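PDB 5HD9: encapsidation protein from Bacillus phage phi29, which packages viral DNA as the ATPase of the phage packaging motor, probably turning ATP hydrolysis into DNA movement. Local coordinates for residues I47-Y52 with I112-F117; P54-V59 with G90-L95; N17-A22 with E186-L191; K8-D13 with R149-S154. One frame throughout, in Å; residues are numbered along the deposited sequence.

How the interactions relate
All four interactions belong to one mixed sheet of a P-loop ATPase with the ASCE fold. Interaction 1 pairs two central strands and carries the probable Walker B residues. Interaction 2 sits on one flank, about 8 Å away between centres, and the two share strand hydrogen bonds such as Y48 N to W91 O (2.8 Å, probable). Interaction 4 rests on strand 149-153, which runs beside strand 109-115. Interaction 3 joins strand 16-19 to the next strand and holds the start of the probable Walker A loop. Interactions 3 and 4 meet through N17 O and C152 N (2.6 Å, probable hydrogen bond). F117 of interaction 1 packs on F18 of interaction 3. Interactions 2 and 3 lie farthest apart, with centres about 23 Å from each other.

Interaction 1: I47-Y52 with I112-F117; sequences IYVRRY and IVFDEF
V49 forms the apolar centre with I112 and F114 on one face of the sheet. V49 CG1, anti to the backbone N, lies over one face of the F114 ring as a CH-pi contact, 4.1 Å from the centroid. V49 CG2 meets I112 CG2 at 3.7 Å. The strands are parallel and V113 is gripped twice. V113 N donates to I47 O at 2.8 Å, and V49 N donates to V113 O at 2.7 Å. Y48 points to the other face, and D115 runs alongside it; a water links Y48 OH to D115 OD2. The sequence IVFDEF fits a Walker B strand; D115 OD2 also hydrogen-bonds S28 OG of the probable Walker A motif. R50 bends at chi2 and chi3, so NH1 can donate to Y48 OH. R50 NH2 forms a salt bridge with E116 OE1 at 3.0 Å and another with E55. The R51 guanidinium has F114 CZ over one face. R51 NH2 donates to F117 O at 2.6 Å, from above the carbonyl plane, and forms a salt bridge with E130. The pair of strands lies between strands 87-94 and 149-153, with helix 130-141 packed on I47 and I112.

Interaction 2: P54-V59 with G90-L95; sequences PELAKV and GWAIPL
A type I turn from L56 to V59, closed by V59 N donating to L56 O at 3.2 Å, follows a short 3-10 segment and faces strand 87-94. The loop after strand 45-50 packs here on the outer part of the central sheet of this P-loop ATPase. No hydrogen bond crosses the contact, and the two segments meet through apolar side chains. The turn sets L56 and V59 so that both point at the strand, while A57 and K58 lie on its exposed side. A92 is the meeting point, and its CB receives one methyl from each residue. L56 CD2 comes to 3.9 Å from A92 CB. V59 CG2 approaches the same A92 CB at 3.8 Å. V59 CG2 is anti to the backbone N, which puts CG1 in the crowded position between the backbone N and the carbonyl carbon (chi1 70°). L56 also touches Y48 and R50 of the adjoining strand 45-50. V59 and A92 both touch F82 of strand 81-84, on the other side of strand 87-94. E55 anchors the start of the loop through E55 OE2, which takes a hydrogen bond from Y52 N. The L56 side chain forks over the strand: its second methyl, CD1, lies 3.7 Å from P94 N and 3.9 Å from P94 CG.

Interaction 3: N17-A22 with E186-L191; sequences NFVIGA and EIPDSL
Two backbone hydrogen bonds hold E186 beside V19. E186 N donates to F18 O at 2.8 Å, in the plane of the carbonyl. I20 N donates to E186 O at 2.9 Å, and the donor lies nearly along the C=O axis. Both bonds are fairly straight, and V19 is thereby paired with E186 as in parallel strands. The side chains of V19 and E186 run side by side on one face of the sheet. E186 is extended, with CG anti to the backbone N, and its carboxylate is buried but satisfied. E186 OE1 meets Y4 OH in a hydrogen bond, and OE2 forms a salt bridge with R176. E186 OE1 also lies 3.7 Å from V19 CG1. Beyond E186 the chain leaves the sheet and P188 crosses V19 at about a right angle. P188 CG touches V19 CG1 at 3.4 Å, a tight contact. P188 CD lies 3.2 Å from I20 O. Next to this pair, I20 CG1, in the crowded position between the backbone N and the carbonyl carbon (chi1 64°), crosses obliquely to meet I187 CG1 at 3.7 Å. Farther along, S190 OG hydrogen-bonds K27 NZ. G21 turns the chain with positive phi, 69°. A strand entering a glycine turn ahead of helix 26-42, with K27 at its start, is typical of a Walker A P-loop.

Interaction 4: K8-D13 with R149-S154; sequences KMLSYD and RCICLS
The N-terminal helix 7-11 packs on one face of strand 149-153 in the central sheet. Two of its residues reach down to I151. M9, a selenomethionine here, bends at chi2 and chi3, which brings CE to 4.1 Å from I151 CG2. L10 CD2 comes to 4.1 Å from I151 CD1. The L10 side chain also crosses R149 at about a right angle, with L10 CD2 only 3.4 Å from R149 CD. Strand 149-153 lies between strand 109-115 and strand 16-19, the probable Walker B and Walker A strands. A strand inserted there is the hallmark of the ASCE fold. Helix 26-42 packs on the same face, where M31 touches I151 and Y34 touches both L10 and R149. The R149 chain bends at chi3, and its guanidinium ends beside D13. D13, which leaves the helix with positive phi, turns its carboxylate to the guanidinium. D13 OD1 and R149 NH1 form a long salt bridge at 3.7 Å, with the two planes 28° apart. A water in the guanidinium plane accepts from R149 NH2 at 2.7 Å. The same water gives a weak bond to D13 OD1 at 3.3 Å.

Interaction 1: I47-Y52 with I112-F117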
# COMPACT_ATOMS: atom_id res chain seq x y z
N ILE A 47 1.55 -3.75 6.58
CA ILE A 47 2.83 -3.93 5.91
C ILE A 47 3.00 -2.89 4.82
O ILE A 47 2.13 -2.70 3.97
CB ILE A 47 2.96 -5.35 5.30
CG1 ILE A 47 2.86 -6.39 6.41
CG2 ILE A 47 4.29 -5.48 4.55
CD1 ILE A 47 3.00 -7.82 5.95
N TYR A 48 4.14 -2.20 4.87
CA TYR A 48 4.53 -1.24 3.85
C TYR A 48 5.52 -1.92 2.91
O TYR A 48 6.61 -2.30 3.32
CB TYR A 48 5.13 0.01 4.50
CG TYR A 48 5.55 1.11 3.55
CD1 TYR A 48 4.62 1.77 2.77
CD2 TYR A 48 6.88 1.51 3.47
CE1 TYR A 48 5.00 2.79 1.91
CE2 TYR A 48 7.27 2.52 2.61
CZ TYR A 48 6.33 3.16 1.84
OH TYR A 48 6.72 4.16 0.99
N VAL A 49 5.11 -2.09 1.66
CA VAL A 49 5.92 -2.79 0.68
C VAL A 49 6.50 -1.81 -0.33
O VAL A 49 5.81 -0.92 -0.84
CB VAL A 49 5.11 -3.87 -0.07
CG1 VAL A 49 5.97 -4.59 -1.10
CG2 VAL A 49 4.52 -4.86 0.92
N ARG A 50 7.79 -1.98 -0.60
CA ARG A 50 8.45 -1.35 -1.73
C ARG A 50 9.16 -2.46 -2.50
O ARG A 50 9.47 -3.50 -1.93
CB ARG A 50 9.43 -0.26 -1.27
CG ARG A 50 8.77 0.87 -0.48
CD ARG A 50 7.81 1.67 -1.34
NE ARG A 50 8.50 2.37 -2.42
CZ ARG A 50 8.96 3.62 -2.36
NH1 ARG A 50 8.78 4.35 -1.26
NH2 ARG A 50 9.59 4.14 -3.40
N ARG A 51 9.39 -2.25 -3.79
CA ARG A 51 9.94 -3.31 -4.63
C ARG A 51 11.36 -3.68 -4.24
O ARG A 51 11.67 -4.85 -4.04
CB ARG A 51 9.89 -2.89 -6.10
CG ARG A 51 10.52 -3.90 -7.05
CD ARG A 51 10.22 -3.56 -8.50
NE ARG A 51 8.81 -3.76 -8.80
CZ ARG A 51 7.88 -2.80 -8.82
NH1 ARG A 51 8.20 -1.53 -8.57
NH2 ARG A 51 6.62 -3.11 -9.09
N TYR A 52 12.22 -2.67 -4.14
CA TYR A 52 13.64 -2.89 -3.88
C TYR A 52 14.11 -2.22 -2.59
O TYR A 52 13.51 -1.24 -2.13
CB TYR A 52 14.47 -2.39 -5.07
CG TYR A 52 14.22 -3.15 -6.35
CD1 TYR A 52 14.39 -4.53 -6.40
CD2 TYR A 52 13.83 -2.50 -7.51
CE1 TYR A 52 14.16 -5.23 -7.57
CE2 TYR A 52 13.61 -3.19 -8.68
CZ TYR A 52 13.78 -4.56 -8.71
OH TYR A 52 13.55 -5.26 -9.87
N ILE A 112 -2.09 -3.92 3.52
CA ILE A 112 -0.80 -3.86 2.85
C ILE A 112 -0.78 -2.65 1.93
O ILE A 112 -1.69 -2.48 1.11
CB ILE A 112 -0.50 -5.12 2.03
CG1 ILE A 112 -0.49 -6.36 2.92
CG2 ILE A 112 0.85 -4.98 1.30
CD1 ILE A 112 -0.56 -7.68 2.16
N VAL A 113 0.24 -1.81 2.06
CA VAL A 113 0.41 -0.66 1.18
C VAL A 113 1.69 -0.82 0.36
O VAL A 113 2.80 -0.85 0.90
CB VAL A 113 0.45 0.65 1.96
CG1 VAL A 113 0.63 1.84 1.02
CG2 VAL A 113 -0.84 0.81 2.76
N PHE A 114 1.51 -0.94 -0.95
CA PHE A 114 2.60 -1.12 -1.89
C PHE A 114 2.77 0.17 -2.69
O PHE A 114 2.08 0.38 -3.68
CB PHE A 114 2.32 -2.31 -2.80
CG PHE A 114 3.45 -2.70 -3.72
CD1 PHE A 114 4.62 -1.95 -3.78
CD2 PHE A 114 3.35 -3.82 -4.52
CE1 PHE A 114 5.65 -2.31 -4.63
CE2 PHE A 114 4.37 -4.19 -5.37
CZ PHE A 114 5.53 -3.44 -5.43
N ASP A 115 3.67 1.03 -2.24
CA ASP A 115 3.84 2.33 -2.87
C ASP A 115 4.77 2.24 -4.07
O ASP A 115 5.72 1.44 -4.08
CB ASP A 115 4.36 3.35 -1.86
CG ASP A 115 4.13 4.79 -2.30
OD1 ASP A 115 3.50 5.00 -3.36
OD2 ASP A 115 4.55 5.71 -1.58
N GLU A 116 4.49 3.05 -5.09
CA GLU A 116 5.26 3.10 -6.32
C GLU A 116 5.39 1.72 -6.97
O GLU A 116 6.49 1.27 -7.30
CB GLU A 116 6.65 3.68 -6.05
CG GLU A 116 6.60 5.04 -5.36
CD GLU A 116 7.93 5.77 -5.36
OE1 GLU A 116 8.86 5.33 -6.08
OE2 GLU A 116 8.05 6.79 -4.65
N PHE A 117 4.25 1.06 -7.19
CA PHE A 117 4.23 -0.32 -7.67
C PHE A 117 4.47 -0.45 -9.17
O PHE A 117 4.68 -1.56 -9.68
CB PHE A 117 2.91 -0.99 -7.31
CG PHE A 117 1.77 -0.65 -8.24
CD1 PHE A 117 1.05 0.52 -8.07
CD2 PHE A 117 1.43 -1.50 -9.28
CE1 PHE A 117 0.00 0.84 -8.92
CE2 PHE A 117 0.38 -1.19 -10.14
CZ PHE A 117 -0.33 -0.02 -9.95
O HOH W 1 4.60 6.12 0.88
O HOH W 2 8.26 0.29 -4.70

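Interaction 2: P54-V59 with G90-L95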
# COMPACT_ATOMS: atom_id res chain seq x y z
N PRO A 54 16.69 -0.23 -1.77
CA PRO A 54 17.04 1.19 -1.68
C PRO A 54 15.84 2.11 -1.52
O PRO A 54 15.99 3.23 -1.02
CB PRO A 54 17.74 1.45 -3.02
CG PRO A 54 17.26 0.37 -3.92
CD PRO A 54 17.16 -0.82 -3.03
N GLU A 55 14.66 1.64 -1.92
CA GLU A 55 13.44 2.42 -1.78
C GLU A 55 13.04 2.56 -0.32
O GLU A 55 12.18 3.38 0.03
CB GLU A 55 12.31 1.78 -2.59
CG GLU A 55 12.67 1.56 -4.05
CD GLU A 55 11.49 1.11 -4.88
OE1 GLU A 55 10.54 1.90 -5.04
OE2 GLU A 55 11.52 -0.04 -5.37
N LEU A 56 13.68 1.77 0.54
CA LEU A 56 13.44 1.81 1.98
C LEU A 56 14.67 2.33 2.73
O LEU A 56 14.78 2.15 3.95
CB LEU A 56 13.06 0.42 2.49
CG LEU A 56 11.68 -0.09 2.06
CD1 LEU A 56 11.57 -1.59 2.25
CD2 LEU A 56 10.59 0.63 2.83
N ALA A 57 15.58 2.97 2.01
CA ALA A 57 16.82 3.47 2.61
C ALA A 57 16.56 4.49 3.72
O ALA A 57 17.33 4.59 4.67
CB ALA A 57 17.71 4.09 1.54
N LYS A 58 15.46 5.23 3.59
CA LYS A 58 15.12 6.29 4.54
C LYS A 58 13.85 5.97 5.31
O LYS A 58 13.12 6.86 5.74
CB LYS A 58 14.98 7.63 3.80
CG LYS A 58 16.28 8.16 3.22
CD LYS A 58 16.18 9.61 2.76
CE LYS A 58 15.53 9.74 1.39
NZ LYS A 58 15.66 11.12 0.84
N VAL A 59 13.58 4.68 5.49
CA VAL A 59 12.34 4.25 6.13
C VAL A 59 12.29 4.71 7.59
O VAL A 59 11.23 4.71 8.21
CB VAL A 59 12.18 2.71 6.07
CG1 VAL A 59 13.20 2.01 6.97
CG2 VAL A 59 10.76 2.30 6.43
N GLY A 90 3.64 -2.66 12.61
CA GLY A 90 3.83 -2.90 11.19
C GLY A 90 5.25 -3.25 10.77
O GLY A 90 6.18 -3.23 11.58
N TRP A 91 5.39 -3.57 9.49
CA TRP A 91 6.66 -3.96 8.89
C TRP A 91 6.87 -3.25 7.56
O TRP A 91 5.92 -3.03 6.81
CB TRP A 91 6.72 -5.47 8.65
CG TRP A 91 6.56 -6.32 9.87
CD1 TRP A 91 7.55 -6.91 10.59
CD2 TRP A 91 5.33 -6.69 10.50
NE1 TRP A 91 7.02 -7.62 11.64
CE2 TRP A 91 5.65 -7.50 11.60
CE3 TRP A 91 3.98 -6.41 10.24
CZ2 TRP A 91 4.69 -8.04 12.45
CZ3 TRP A 91 3.02 -6.94 11.08
CH2 TRP A 91 3.38 -7.74 12.17
N ALA A 92 8.12 -2.90 7.28
CA ALA A 92 8.52 -2.47 5.95
C ALA A 92 9.23 -3.63 5.26
O ALA A 92 10.21 -4.16 5.79
CB ALA A 92 9.43 -1.25 6.02
N ILE A 93 8.73 -4.04 4.10
CA ILE A 93 9.26 -5.22 3.41
C ILE A 93 9.67 -4.90 1.98
O ILE A 93 8.86 -4.41 1.20
CB ILE A 93 8.22 -6.36 3.40
CG1 ILE A 93 8.03 -6.88 4.83
CG2 ILE A 93 8.66 -7.49 2.46
CD1 ILE A 93 7.09 -8.06 4.97
N PRO A 94 10.94 -5.18 1.63
CA PRO A 94 11.30 -5.12 0.21
C PRO A 94 10.80 -6.38 -0.49
O PRO A 94 11.18 -7.47 -0.08
CB PRO A 94 12.84 -5.06 0.22
CG PRO A 94 13.25 -5.03 1.69
CD PRO A 94 12.10 -5.58 2.45
N LEU A 95 9.95 -6.23 -1.50
CA LEU A 95 9.36 -7.38 -2.17
C LEU A 95 10.43 -8.29 -2.76
O LEU A 95 10.23 -9.50 -2.89
CB LEU A 95 8.40 -6.92 -3.27
CG LEU A 95 7.50 -7.98 -3.91
CD1 LEU A 95 6.69 -8.74 -2.87
CD2 LEU A 95 6.57 -7.33 -4.92

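Interaction 3: N17-A22 with E186-L191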
# COMPACT_ATOMS: atom_id res chain seq x y z
N ASN A 17 -6.31 -3.29 -4.56
CA ASN A 17 -6.63 -1.92 -4.97
C ASN A 17 -5.43 -1.23 -5.61
O ASN A 17 -4.31 -1.31 -5.09
CB ASN A 17 -7.11 -1.09 -3.78
CG ASN A 17 -8.29 -1.72 -3.06
OD1 ASN A 17 -9.44 -1.43 -3.36
ND2 ASN A 17 -8.00 -2.59 -2.10
N PHE A 18 -5.67 -0.56 -6.73
CA PHE A 18 -4.63 0.18 -7.43
C PHE A 18 -5.05 1.64 -7.61
O PHE A 18 -5.99 1.93 -8.34
CB PHE A 18 -4.33 -0.44 -8.80
CG PHE A 18 -4.07 -1.92 -8.75
CD1 PHE A 18 -5.11 -2.82 -8.91
CD2 PHE A 18 -2.79 -2.41 -8.56
CE1 PHE A 18 -4.87 -4.19 -8.87
CE2 PHE A 18 -2.55 -3.77 -8.52
CZ PHE A 18 -3.60 -4.66 -8.68
N VAL A 19 -4.35 2.55 -6.94
CA VAL A 19 -4.59 3.98 -7.10
C VAL A 19 -3.46 4.58 -7.93
O VAL A 19 -2.30 4.56 -7.50
CB VAL A 19 -4.69 4.70 -5.74
CG1 VAL A 19 -5.21 6.12 -5.93
CG2 VAL A 19 -5.61 3.93 -4.80
N ILE A 20 -3.79 5.09 -9.11
CA ILE A 20 -2.78 5.50 -10.07
C ILE A 20 -3.02 6.91 -10.59
O ILE A 20 -4.09 7.50 -10.38
CB ILE A 20 -2.72 4.52 -11.26
CG1 ILE A 20 -4.05 4.52 -12.04
CG2 ILE A 20 -2.39 3.11 -10.76
CD1 ILE A 20 -4.04 3.65 -13.28
N GLY A 21 -2.02 7.46 -11.27
CA GLY A 21 -2.04 8.85 -11.68
C GLY A 21 -1.94 9.76 -10.48
O GLY A 21 -2.11 10.98 -10.59
N ALA A 22 -1.67 9.17 -9.32
CA ALA A 22 -1.62 9.89 -8.06
C ALA A 22 -0.56 10.98 -8.10
O ALA A 22 0.63 10.69 -8.15
CB ALA A 22 -1.34 8.92 -6.91
N GLU A 186 -8.47 2.98 -9.04
CA GLU A 186 -8.88 4.37 -8.86
C GLU A 186 -7.91 5.31 -9.56
O GLU A 186 -6.69 5.17 -9.42
CB GLU A 186 -8.97 4.73 -7.37
CG GLU A 186 -9.56 6.13 -7.14
CD GLU A 186 -9.56 6.54 -5.69
OE1 GLU A 186 -8.80 5.93 -4.90
OE2 GLU A 186 -10.32 7.47 -5.33
N ILE A 187 -8.45 6.26 -10.30
CA ILE A 187 -7.66 7.34 -10.88
C ILE A 187 -8.16 8.65 -10.28
O ILE A 187 -9.08 9.27 -10.81
CB ILE A 187 -7.76 7.37 -12.41
CG1 ILE A 187 -7.22 6.06 -12.99
CG2 ILE A 187 -6.95 8.53 -12.97
CD1 ILE A 187 -7.56 5.83 -14.45
N PRO A 188 -7.57 9.07 -9.14
CA PRO A 188 -8.10 10.25 -8.46
C PRO A 188 -7.90 11.53 -9.26
O PRO A 188 -6.85 11.72 -9.87
CB PRO A 188 -7.28 10.30 -7.16
CG PRO A 188 -6.63 8.97 -7.03
CD PRO A 188 -6.44 8.47 -8.42
N ASP A 189 -8.92 12.39 -9.24
CA ASP A 189 -8.83 13.70 -9.86
C ASP A 189 -8.76 14.76 -8.76
O ASP A 189 -9.31 15.85 -8.89
CB ASP A 189 -10.04 13.95 -10.77
CG ASP A 189 -11.36 13.70 -10.07
OD1 ASP A 189 -11.76 14.53 -9.23
OD2 ASP A 189 -12.01 12.67 -10.37
N SER A 190 -8.06 14.42 -7.68
CA SER A 190 -8.10 15.20 -6.45
C SER A 190 -7.48 16.59 -6.58
O SER A 190 -7.96 17.54 -5.95
CB SER A 190 -7.40 14.43 -5.32
OG SER A 190 -6.07 14.09 -5.67
N LEU A 191 -6.44 16.71 -7.39
CA LEU A 191 -5.69 17.96 -7.49
C LEU A 191 -6.03 18.75 -8.76
O LEU A 191 -5.32 19.69 -9.12
CB LEU A 191 -4.19 17.68 -7.41
CG LEU A 191 -3.75 17.08 -6.06
CD1 LEU A 191 -2.28 16.69 -6.07
CD2 LEU A 191 -4.03 18.05 -4.91

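Interaction 4: K8-D13 with R149-S154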
# COMPACT_ATOMS: atom_id res chain seq x y z
N LYS A 8 -14.20 6.49 -0.29
CA LYS A 8 -14.96 5.83 -1.34
C LYS A 8 -14.22 4.60 -1.85
O LYS A 8 -14.82 3.55 -2.04
CB LYS A 8 -15.26 6.78 -2.50
CG LYS A 8 -16.15 6.14 -3.56
CD LYS A 8 -16.95 7.17 -4.34
CE LYS A 8 -17.46 6.60 -5.66
NZ LYS A 8 -17.95 7.67 -6.59
N MSE A 9 -12.92 4.74 -2.07
CA MSE A 9 -12.09 3.62 -2.51
C MSE A 9 -12.18 2.46 -1.53
O MSE A 9 -12.37 1.31 -1.93
CB MSE A 9 -10.63 4.07 -2.67
CG MSE A 9 -9.68 2.98 -3.16
SE MSE A 9 -8.83 1.96 -1.72
CE MSE A 9 -7.71 3.37 -0.97
N LEU A 10 -12.05 2.76 -0.24
CA LEU A 10 -12.08 1.74 0.80
C LEU A 10 -13.45 1.08 0.93
O LEU A 10 -13.54 -0.09 1.29
CB LEU A 10 -11.67 2.35 2.15
CG LEU A 10 -10.20 2.76 2.28
CD1 LEU A 10 -10.02 3.72 3.44
CD2 LEU A 10 -9.32 1.54 2.45
N SER A 11 -14.50 1.84 0.65
CA SER A 11 -15.87 1.34 0.79
C SER A 11 -16.16 0.18 -0.16
O SER A 11 -17.04 -0.63 0.10
CB SER A 11 -16.87 2.47 0.56
OG SER A 11 -16.90 2.88 -0.80
N TYR A 12 -15.42 0.11 -1.26
CA TYR A 12 -15.58 -0.99 -2.21
C TYR A 12 -15.21 -2.32 -1.58
O TYR A 12 -15.67 -3.38 -2.01
CB TYR A 12 -14.74 -0.76 -3.47
CG TYR A 12 -15.38 0.17 -4.47
CD1 TYR A 12 -16.25 -0.31 -5.44
CD2 TYR A 12 -15.10 1.53 -4.46
CE1 TYR A 12 -16.83 0.53 -6.35
CE2 TYR A 12 -15.68 2.39 -5.38
CZ TYR A 12 -16.54 1.88 -6.32
OH TYR A 12 -17.13 2.72 -7.24
N ASP A 13 -14.35 -2.27 -0.56
CA ASP A 13 -14.01 -3.45 0.22
C ASP A 13 -13.35 -4.54 -0.64
O ASP A 13 -13.57 -5.73 -0.42
CB ASP A 13 -15.28 -4.00 0.89
CG ASP A 13 -15.02 -4.52 2.29
OD1 ASP A 13 -13.89 -4.98 2.56
OD2 ASP A 13 -15.95 -4.47 3.12
N ARG A 149 -7.11 -5.72 2.92
CA ARG A 149 -6.92 -5.11 1.61
C ARG A 149 -5.46 -4.77 1.35
O ARG A 149 -4.73 -4.36 2.24
CB ARG A 149 -7.78 -3.85 1.48
CG ARG A 149 -7.28 -2.66 2.27
CD ARG A 149 -8.43 -1.77 2.70
NE ARG A 149 -9.09 -2.29 3.89
CZ ARG A 149 -10.39 -2.59 3.99
NH1 ARG A 149 -11.23 -2.41 2.97
NH2 ARG A 149 -10.85 -3.06 5.14
N CYS A 150 -5.07 -4.98 0.10
CA CYS A 150 -3.79 -4.54 -0.40
C CYS A 150 -4.05 -3.33 -1.28
O CYS A 150 -4.92 -3.37 -2.15
CB CYS A 150 -3.08 -5.65 -1.18
SG CYS A 150 -1.48 -5.17 -1.85
N ILE A 151 -3.33 -2.24 -1.02
CA ILE A 151 -3.50 -1.01 -1.77
C ILE A 151 -2.18 -0.62 -2.42
O ILE A 151 -1.20 -0.33 -1.74
CB ILE A 151 -4.02 0.13 -0.87
CG1 ILE A 151 -5.35 -0.27 -0.23
CG2 ILE A 151 -4.21 1.41 -1.68
CD1 ILE A 151 -5.61 0.36 1.10
N CYS A 152 -2.17 -0.62 -3.75
CA CYS A 152 -0.98 -0.29 -4.52
C CYS A 152 -1.09 1.12 -5.07
O CYS A 152 -2.11 1.48 -5.66
CB CYS A 152 -0.78 -1.30 -5.65
SG CYS A 152 -0.72 -3.02 -5.07
N LEU A 153 -0.05 1.92 -4.87
CA LEU A 153 -0.05 3.33 -5.27
C LEU A 153 1.03 3.62 -6.32
O LEU A 153 2.12 3.04 -6.28
CB LEU A 153 0.18 4.23 -4.07
CG LEU A 153 -0.60 3.95 -2.78
CD1 LEU A 153 -0.03 4.79 -1.65
CD2 LEU A 153 -2.08 4.23 -2.97
N SER A 154 0.72 4.53 -7.23
CA SER A 154 1.71 4.99 -8.21
C SER A 154 1.36 6.37 -8.74
O SER A 154 0.18 6.70 -8.92
CB SER A 154 1.82 4.01 -9.37
OG SER A 154 2.71 4.49 -10.36
O HOH W 3 -13.56 -3.23 5.35